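Local atomic coordinates of isomerase prhC (PDB entry 5X9J), a protein that acts as an isomerase in the fungal biosynthesis of paraherquonin, a meroterpenoid with a highly congested hexacyclic skeleton. Residues K29-A34 with L132-C138; W83-N89 with S116-I120. All coordinates share one frame; numbering follows the deposited sequence.

The two contacts illustrate how helices and a curved beta sheet are joined at both ends of one small domain. In contact 1 helix 26-43 packs on the end of strand 124-134 and the turn after it; in contact 2 helix 73-86 is followed by a short strand, 87-88, that pairs with strand 108-119. Strands 108-119 and 124-134 are consecutive antiparallel neighbours, so one sheet carries both contacts, and 83-89/116-120 is nested within the chain loop that 29-34/132-138 closes. Their centres are 28 Å apart, on opposite sides of the chain's centre, and their nearest atoms about 14 Å apart. In the homodimer, the partner subunit touches neither.

Contact 1: residues K29-A34 with L132-C138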
ATOM      1  N   LYS B  29       6.815  -0.951 -21.965  1.00 33.05           N
ATOM      2  CA  LYS B  29       7.972  -0.277 -21.387  1.00 35.36           C
ATOM      3  C   LYS B  29       7.780  -0.027 -19.894  1.00 33.06           C
ATOM      4  O   LYS B  29       8.725  -0.153 -19.110  1.00 31.71           O
ATOM      5  CB  LYS B  29       8.236   1.051 -22.096  1.00 39.39           C
ATOM      6  CG  LYS B  29       8.621   0.947 -23.568  1.00 45.39           C
ATOM      7  CD  LYS B  29       8.966   2.330 -24.106  1.00 44.87           C
ATOM      8  CE  LYS B  29       8.643   2.459 -25.584  1.00 52.38           C
ATOM      9  NZ  LYS B  29       8.763   3.875 -26.053  1.00 57.15           N
ATOM     10  N   LEU B  30       6.567   0.341 -19.484  1.00 32.22           N
ATOM     11  CA  LEU B  30       6.333   0.593 -18.067  1.00 32.24           C
ATOM     12  C   LEU B  30       6.421  -0.700 -17.269  1.00 28.71           C
ATOM     13  O   LEU B  30       7.002  -0.724 -16.180  1.00 25.55           O
ATOM     14  CB  LEU B  30       4.973   1.270 -17.876  1.00 27.12           C
ATOM     15  CG  LEU B  30       4.915   2.749 -18.300  1.00 32.07           C
ATOM     16  CD1 LEU B  30       3.492   3.255 -18.328  1.00 31.01           C
ATOM     17  CD2 LEU B  30       5.754   3.618 -17.363  1.00 32.14           C
ATOM     18  N   ILE B  31       5.850  -1.787 -17.799  1.00 28.60           N
ATOM     19  CA  ILE B  31       5.948  -3.077 -17.125  1.00 31.06           C
ATOM     20  C   ILE B  31       7.402  -3.516 -17.040  1.00 29.38           C
ATOM     21  O   ILE B  31       7.867  -3.964 -15.986  1.00 28.92           O
ATOM     22  CB  ILE B  31       5.068  -4.121 -17.842  1.00 32.92           C
ATOM     23  CG1 ILE B  31       3.592  -3.761 -17.673  1.00 29.05           C
ATOM     24  CG2 ILE B  31       5.330  -5.547 -17.307  1.00 28.46           C
ATOM     25  CD1 ILE B  31       2.668  -4.517 -18.625  1.00 32.63           C
ATOM     26  N   ALA B  32       8.154  -3.357 -18.134  1.00 30.64           N
ATOM     27  CA  ALA B  32       9.573  -3.709 -18.117  1.00 30.09           C
ATOM     28  C   ALA B  32      10.334  -2.869 -17.102  1.00 30.43           C
ATOM     29  O   ALA B  32      11.242  -3.367 -16.423  1.00 29.74           O
ATOM     30  CB  ALA B  32      10.180  -3.529 -19.513  1.00 29.69           C
ATOM     31  N   LEU B  33       9.989  -1.584 -16.993  1.00 28.31           N
ATOM     32  CA  LEU B  33      10.659  -0.728 -16.018  1.00 30.14           C
ATOM     33  C   LEU B  33      10.413  -1.220 -14.593  1.00 26.19           C
ATOM     34  O   LEU B  33      11.328  -1.232 -13.768  1.00 27.88           O
ATOM     35  CB  LEU B  33      10.189   0.719 -16.187  1.00 29.98           C
ATOM     36  CG  LEU B  33      10.881   1.724 -15.260  1.00 31.32           C
ATOM     37  CD1 LEU B  33      12.354   1.820 -15.593  1.00 33.56           C
ATOM     38  CD2 LEU B  33      10.216   3.096 -15.349  1.00 32.49           C
ATOM     39  N   ALA B  34       9.189  -1.663 -14.297  1.00 26.72           N
ATOM     40  CA  ALA B  34       8.871  -2.156 -12.959  1.00 26.69           C
ATOM     41  C   ALA B  34       9.667  -3.417 -12.630  1.00 26.10           C
ATOM     42  O   ALA B  34      10.237  -3.545 -11.536  1.00 24.06           O
ATOM     43  CB  ALA B  34       7.363  -2.417 -12.852  1.00 22.22           C
ATOM     44  N   LEU B 132       5.612   3.737  -9.391  1.00 22.81           N
ATOM     45  CA  LEU B 132       6.720   4.408 -10.054  1.00 23.86           C
ATOM     46  C   LEU B 132       6.193   5.500 -10.972  1.00 24.42           C
ATOM     47  O   LEU B 132       5.225   5.293 -11.705  1.00 23.92           O
ATOM     48  CB  LEU B 132       7.566   3.433 -10.874  1.00 22.89           C
ATOM     49  CG  LEU B 132       8.151   2.241 -10.116  1.00 23.06           C
ATOM     50  CD1 LEU B 132       8.895   1.312 -11.086  1.00 24.78           C
ATOM     51  CD2 LEU B 132       9.080   2.706  -9.005  1.00 22.64           C
ATOM     52  N   GLN B 133       6.831   6.660 -10.912  1.00 25.40           N
ATOM     53  CA  GLN B 133       6.673   7.696 -11.920  1.00 26.61           C
ATOM     54  C   GLN B 133       7.873   7.581 -12.844  1.00 28.07           C
ATOM     55  O   GLN B 133       9.014   7.734 -12.403  1.00 30.37           O
ATOM     56  CB  GLN B 133       6.601   9.093 -11.295  1.00 26.38           C
ATOM     57  CG  GLN B 133       6.674  10.223 -12.335  1.00 29.21           C
ATOM     58  CD  GLN B 133       5.402  10.325 -13.144  1.00 31.29           C
ATOM     59  OE1 GLN B 133       4.357  10.677 -12.609  1.00 34.94           O
ATOM     60  NE2 GLN B 133       5.473   9.989 -14.432  1.00 31.96           N
ATOM     61  N   ALA B 134       7.622   7.270 -14.101  1.00 29.75           N
ATOM     62  CA  ALA B 134       8.704   7.133 -15.062  1.00 33.54           C
ATOM     63  C   ALA B 134       8.918   8.450 -15.788  1.00 33.84           C
ATOM     64  O   ALA B 134       8.037   9.312 -15.825  1.00 31.87           O
ATOM     65  CB  ALA B 134       8.389   6.034 -16.071  1.00 28.28           C
ATOM     66  N   THR B 135      10.108   8.601 -16.365  1.00 37.24           N
ATOM     67  CA  THR B 135      10.313   9.670 -17.330  1.00 38.96           C
ATOM     68  C   THR B 135       9.491   9.403 -18.584  1.00 40.85           C
ATOM     69  O   THR B 135       8.896   8.334 -18.761  1.00 38.43           O
ATOM     70  CB  THR B 135      11.782   9.798 -17.716  1.00 35.94           C
ATOM     71  OG1 THR B 135      12.285   8.508 -18.085  1.00 38.82           O
ATOM     72  CG2 THR B 135      12.577  10.355 -16.577  1.00 33.67           C
ATOM     73  N   ASP B 136       9.499  10.383 -19.489  1.00 41.59           N
ATOM     74  CA  ASP B 136       8.600  10.323 -20.635  1.00 48.87           C
ATOM     75  C   ASP B 136       8.957   9.187 -21.584  1.00 45.44           C
ATOM     76  O   ASP B 136       8.066   8.575 -22.185  1.00 48.63           O
ATOM     77  CB  ASP B 136       8.603  11.651 -21.377  1.00 56.69           C
ATOM     78  CG  ASP B 136       7.227  12.032 -21.850  1.00 63.99           C
ATOM     79  OD1 ASP B 136       6.652  12.982 -21.273  1.00 68.35           O
ATOM     80  OD2 ASP B 136       6.711  11.354 -22.771  1.00 64.45           O
ATOM     81  N   ASP B 137      10.244   8.896 -21.749  1.00 44.08           N
ATOM     82  CA  ASP B 137      10.629   7.753 -22.570  1.00 47.31           C
ATOM     83  C   ASP B 137      10.575   6.432 -21.810  1.00 46.35           C
ATOM     84  O   ASP B 137      10.934   5.396 -22.382  1.00 44.81           O
ATOM     85  CB  ASP B 137      12.032   7.961 -23.150  1.00 44.22           C
ATOM     86  CG  ASP B 137      13.067   8.267 -22.085  1.00 53.40           C
ATOM     87  OD1 ASP B 137      12.747   8.146 -20.883  1.00 50.12           O
ATOM     88  OD2 ASP B 137      14.210   8.620 -22.448  1.00 62.17           O
ATOM     89  N   CYS B 138      10.149   6.449 -20.541  1.00 43.44           N
ATOM     90  CA  CYS B 138      10.017   5.260 -19.696  1.00 40.83           C
ATOM     91  C   CYS B 138      11.348   4.591 -19.409  1.00 37.91           C
ATOM     92  O   CYS B 138      11.378   3.407 -19.068  1.00 40.95           O
ATOM     93  CB  CYS B 138       9.062   4.229 -20.305  1.00 40.16           C
ATOM     94  SG  CYS B 138       7.412   4.841 -20.543  1.00 45.11           S
TER
HETATM   95  O   HOH W   1      11.253   0.591 -19.842  1.00 37.90           O
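Lys29 and Cys138 bring helix 29-34 close to segment 132-138, with CA atoms 6.1 Å apart, while the helix runs at 125° to strand 132-134, its axis passing 10.1 Å from that of the strand. The strand ends in a type I turn from Thr135 to Cys138, which folds the chain back towards the helix. Cys138 is the residue most covered here. Its CB lies 3.7 Å from Lys29 CB, and with SG anti to its carbonyl carbon (chi1 -60°) the sulfur reaches the CD2 branch of Leu30. That same methyl also meets Ala134 CB. From the next turn of the helix, Leu33 places its CG anti to the backbone N (chi1 -177°), and CD2 comes within 3.5 Å of Ala134 CB while both methyls lie near Cys138 O. Ala134 CB is thus touched by a methyl from each of two leucines, a small residue fitted under larger ones. With an alanine at Leu33 both methyls would go, which would probably open a gap beside Ala134 CB and thin the apolar packing against Cys138 O. At the other end, Leu132 CD1 rests 3.9 Å from Ala34 CA. The direct contact is therefore almost wholly apolar, and its polar link is indirect: one water donates to Lys29 O and to Cys138 O, joining two backbone carbonyls that could not bond to each other. Lys29 O also accepts the helical bond from Leu33 N, and so serves both helix and water. Around this seam the helix lies across several strands of the sheet: Leu33 packs on Val141 of strand 141-148, Ala34 on Phe111 of strand 108-119, and Leu30 on Val102 of strand 101-103, while Leu132 bridges the first two of these strands.

Contact 2: residues W83-N89 with S116-I120; sequences WKHIGWN and SADTI
Trp88 has its CG between the backbone N and the carbonyl carbon (chi1 56°), which folds the indole back over the opposite strand and lays its five-membered ring over Asp118 CB; the chi1 of Asp118 (-70°) decides only where the carboxylate goes. The CB stands 3.6 Å from that ring's centroid, a CH-pi contact over the face, while CH2 and CZ3 of the six-membered ring reach the Thr119-Ile120 peptide, CH2 lying 3.4 Å from Thr119 C. Beneath the indole Trp88 and Asp118 form an antiparallel hydrogen-bonded pair: Trp88 N donates to Asp118 O at 2.8 Å, and Asp118 N returns to Trp88 O at 3.0 Å. Next to it, Gly87 and Thr119 make a non-hydrogen-bonded pair with CA atoms only 4.1 Å apart. Ile120 N then donates to Ile86 O at 2.9 Å, and the Ile86 and Ile120 side chains cross at about a right angle, Ile120 CD1 resting against Ile86 CG2. Ala117 CB meets the edge of the Trp83 indole, whose NE1 bonds to Ser90 OG. A water joins Asn89 O to Ser116 OG. Direct hydrogen bonding across this helix-to-strand junction is therefore all backbone to backbone; Asp118 adds its CB to the aromatic packing rather than a carboxylate bond across the pair.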
ATOM      1  N   TRP B  83      20.694  -0.937   5.564  1.00 35.71           N
ATOM      2  CA  TRP B  83      20.076  -2.232   5.333  1.00 39.21           C
ATOM      3  C   TRP B  83      21.123  -3.323   5.134  1.00 39.08           C
ATOM      4  O   TRP B  83      20.992  -4.422   5.686  1.00 36.47           O
ATOM      5  CB  TRP B  83      19.154  -2.185   4.121  1.00 38.40           C
ATOM      6  CG  TRP B  83      18.481  -3.482   3.984  1.00 45.42           C
ATOM      7  CD1 TRP B  83      18.851  -4.530   3.182  1.00 46.63           C
ATOM      8  CD2 TRP B  83      17.349  -3.927   4.738  1.00 46.40           C
ATOM      9  NE1 TRP B  83      17.989  -5.592   3.369  1.00 47.67           N
ATOM     10  CE2 TRP B  83      17.059  -5.247   4.319  1.00 48.95           C
ATOM     11  CE3 TRP B  83      16.532  -3.327   5.706  1.00 40.48           C
ATOM     12  CZ2 TRP B  83      15.986  -5.976   4.840  1.00 48.28           C
ATOM     13  CZ3 TRP B  83      15.474  -4.052   6.226  1.00 43.39           C
ATOM     14  CH2 TRP B  83      15.211  -5.360   5.795  1.00 47.59           C
ATOM     15  N   LYS B  84      22.155  -3.046   4.334  1.00 40.24           N
ATOM     16  CA  LYS B  84      23.155  -4.073   4.044  1.00 39.91           C
ATOM     17  C   LYS B  84      23.970  -4.449   5.285  1.00 39.24           C
ATOM     18  O   LYS B  84      24.439  -5.588   5.384  1.00 40.84           O
ATOM     19  CB  LYS B  84      24.083  -3.611   2.918  1.00 41.71           C
ATOM     20  CG  LYS B  84      23.411  -3.496   1.557  1.00 43.46           C
ATOM     21  CD  LYS B  84      24.442  -3.336   0.451  1.00 50.64           C
ATOM     22  CE  LYS B  84      23.797  -3.427  -0.930  1.00 53.92           C
ATOM     23  NZ  LYS B  84      24.560  -4.330  -1.851  1.00 55.88           N
ATOM     24  N   HIS B  85      24.150  -3.522   6.230  1.00 37.01           N
ATOM     25  CA  HIS B  85      24.844  -3.862   7.472  1.00 39.58           C
ATOM     26  C   HIS B  85      24.073  -4.886   8.297  1.00 41.06           C
ATOM     27  O   HIS B  85      24.676  -5.646   9.061  1.00 38.98           O
ATOM     28  CB  HIS B  85      25.081  -2.619   8.337  1.00 40.66           C
ATOM     29  CG  HIS B  85      26.145  -1.699   7.821  1.00 51.49           C
ATOM     30  ND1 HIS B  85      26.189  -0.357   8.145  1.00 53.97           N
ATOM     31  CD2 HIS B  85      27.213  -1.927   7.019  1.00 53.20           C
ATOM     32  CE1 HIS B  85      27.232   0.203   7.557  1.00 55.27           C
ATOM     33  NE2 HIS B  85      27.872  -0.728   6.870  1.00 55.59           N
ATOM     34  N   ILE B  86      22.745  -4.907   8.197  1.00 37.63           N
ATOM     35  CA  ILE B  86      21.957  -5.783   9.055  1.00 34.97           C
ATOM     36  C   ILE B  86      21.306  -6.927   8.304  1.00 33.07           C
ATOM     37  O   ILE B  86      20.758  -7.831   8.953  1.00 31.44           O
ATOM     38  CB  ILE B  86      20.906  -4.987   9.863  1.00 39.54           C
ATOM     39  CG1 ILE B  86      19.860  -4.325   8.960  1.00 41.26           C
ATOM     40  CG2 ILE B  86      21.607  -3.931  10.714  1.00 33.48           C
ATOM     41  CD1 ILE B  86      18.688  -5.211   8.592  1.00 41.63           C
ATOM     42  N   GLY B  87      21.338  -6.928   6.973  1.00 30.02           N
ATOM     43  CA  GLY B  87      20.659  -7.957   6.216  1.00 32.75           C
ATOM     44  C   GLY B  87      21.514  -8.451   5.067  1.00 31.77           C
ATOM     45  O   GLY B  87      22.427  -7.772   4.606  1.00 33.03           O
ATOM     46  N   TRP B  88      21.196  -9.657   4.614  1.00 30.07           N
ATOM     47  CA  TRP B  88      21.880 -10.275   3.488  1.00 35.68           C
ATOM     48  C   TRP B  88      20.875 -11.174   2.782  1.00 33.07           C
ATOM     49  O   TRP B  88      19.793 -11.462   3.303  1.00 31.60           O
ATOM     50  CB  TRP B  88      23.147 -11.054   3.941  1.00 30.72           C
ATOM     51  CG  TRP B  88      22.869 -12.114   4.992  1.00 27.01           C
ATOM     52  CD1 TRP B  88      22.681 -13.447   4.780  1.00 31.21           C
ATOM     53  CD2 TRP B  88      22.746 -11.913   6.410  1.00 29.18           C
ATOM     54  NE1 TRP B  88      22.444 -14.092   5.972  1.00 29.79           N
ATOM     55  CE2 TRP B  88      22.473 -13.174   6.990  1.00 29.05           C
ATOM     56  CE3 TRP B  88      22.822 -10.790   7.243  1.00 29.33           C
ATOM     57  CZ2 TRP B  88      22.282 -13.346   8.367  1.00 29.75           C
ATOM     58  CZ3 TRP B  88      22.636 -10.961   8.619  1.00 29.00           C
ATOM     59  CH2 TRP B  88      22.363 -12.227   9.163  1.00 30.01           C
ATOM     60  N   ASN B  89      21.237 -11.608   1.575  1.00 32.33           N
ATOM     61  CA  ASN B  89      20.354 -12.419   0.740  1.00 36.62           C
ATOM     62  C   ASN B  89      19.020 -11.695   0.517  1.00 35.16           C
ATOM     63  O   ASN B  89      17.935 -12.274   0.624  1.00 37.18           O
ATOM     64  CB  ASN B  89      20.153 -13.806   1.357  1.00 42.82           C
ATOM     65  CG  ASN B  89      19.668 -14.837   0.345  1.00 53.40           C
ATOM     66  OD1 ASN B  89      19.912 -14.712  -0.861  1.00 55.92           O
ATOM     67  ND2 ASN B  89      18.968 -15.860   0.834  1.00 54.25           N
ATOM     68  N   SER B 116      12.258 -10.258   0.873  1.00 29.63           N
ATOM     69  CA  SER B 116      12.729 -11.143   1.927  1.00 30.51           C
ATOM     70  C   SER B 116      14.216 -10.922   2.118  1.00 32.99           C
ATOM     71  O   SER B 116      14.916 -10.434   1.222  1.00 31.94           O
ATOM     72  CB  SER B 116      12.459 -12.614   1.606  1.00 32.40           C
ATOM     73  OG  SER B 116      13.101 -12.992   0.396  1.00 34.63           O
ATOM     74  N   ALA B 117      14.688 -11.281   3.308  1.00 30.33           N
ATOM     75  CA  ALA B 117      16.098 -11.173   3.646  1.00 29.81           C
ATOM     76  C   ALA B 117      16.354 -11.967   4.913  1.00 32.69           C
ATOM     77  O   ALA B 117      15.458 -12.139   5.749  1.00 29.65           O
ATOM     78  CB  ALA B 117      16.533  -9.717   3.847  1.00 28.72           C
ATOM     79  N   ASP B 118      17.579 -12.472   5.028  1.00 32.37           N
ATOM     80  CA  ASP B 118      18.113 -12.864   6.320  1.00 31.02           C
ATOM     81  C   ASP B 118      18.686 -11.633   6.995  1.00 29.54           C
ATOM     82  O   ASP B 118      19.268 -10.768   6.338  1.00 31.98           O
ATOM     83  CB  ASP B 118      19.181 -13.947   6.151  1.00 31.79           C
ATOM     84  CG  ASP B 118      18.584 -15.259   5.714  1.00 38.06           C
ATOM     85  OD1 ASP B 118      17.691 -15.771   6.429  1.00 41.81           O
ATOM     86  OD2 ASP B 118      18.972 -15.756   4.642  1.00 45.11           O
ATOM     87  N   THR B 119      18.470 -11.512   8.301  1.00 27.93           N
ATOM     88  CA  THR B 119      18.954 -10.348   9.022  1.00 27.09           C
ATOM     89  C   THR B 119      19.514 -10.782  10.367  1.00 27.75           C
ATOM     90  O   THR B 119      19.272 -11.894  10.838  1.00 28.75           O
ATOM     91  CB  THR B 119      17.855  -9.296   9.278  1.00 28.67           C
ATOM     92  OG1 THR B 119      17.027  -9.748  10.355  1.00 30.07           O
ATOM     93  CG2 THR B 119      16.990  -9.042   8.025  1.00 26.16           C
ATOM     94  N   ILE B 120      20.205  -9.843  11.008  1.00 27.71           N
ATOM     95  CA  ILE B 120      20.677 -10.017  12.378  1.00 32.34           C
ATOM     96  C   ILE B 120      19.550 -10.482  13.290  1.00 38.09           C
ATOM     97  O   ILE B 120      19.753 -11.325  14.177  1.00 35.90           O
ATOM     98  CB  ILE B 120      21.301  -8.702  12.880  1.00 33.03           C
ATOM     99  CG1 ILE B 120      22.486  -8.309  11.996  1.00 31.16           C
ATOM    100  CG2 ILE B 120      21.704  -8.822  14.353  1.00 34.47           C
ATOM    101  CD1 ILE B 120      23.160  -7.021  12.427  1.00 34.58           C
TER
HETATM  102  O   HOH W   2      15.819 -13.832   1.157  1.00 38.32           O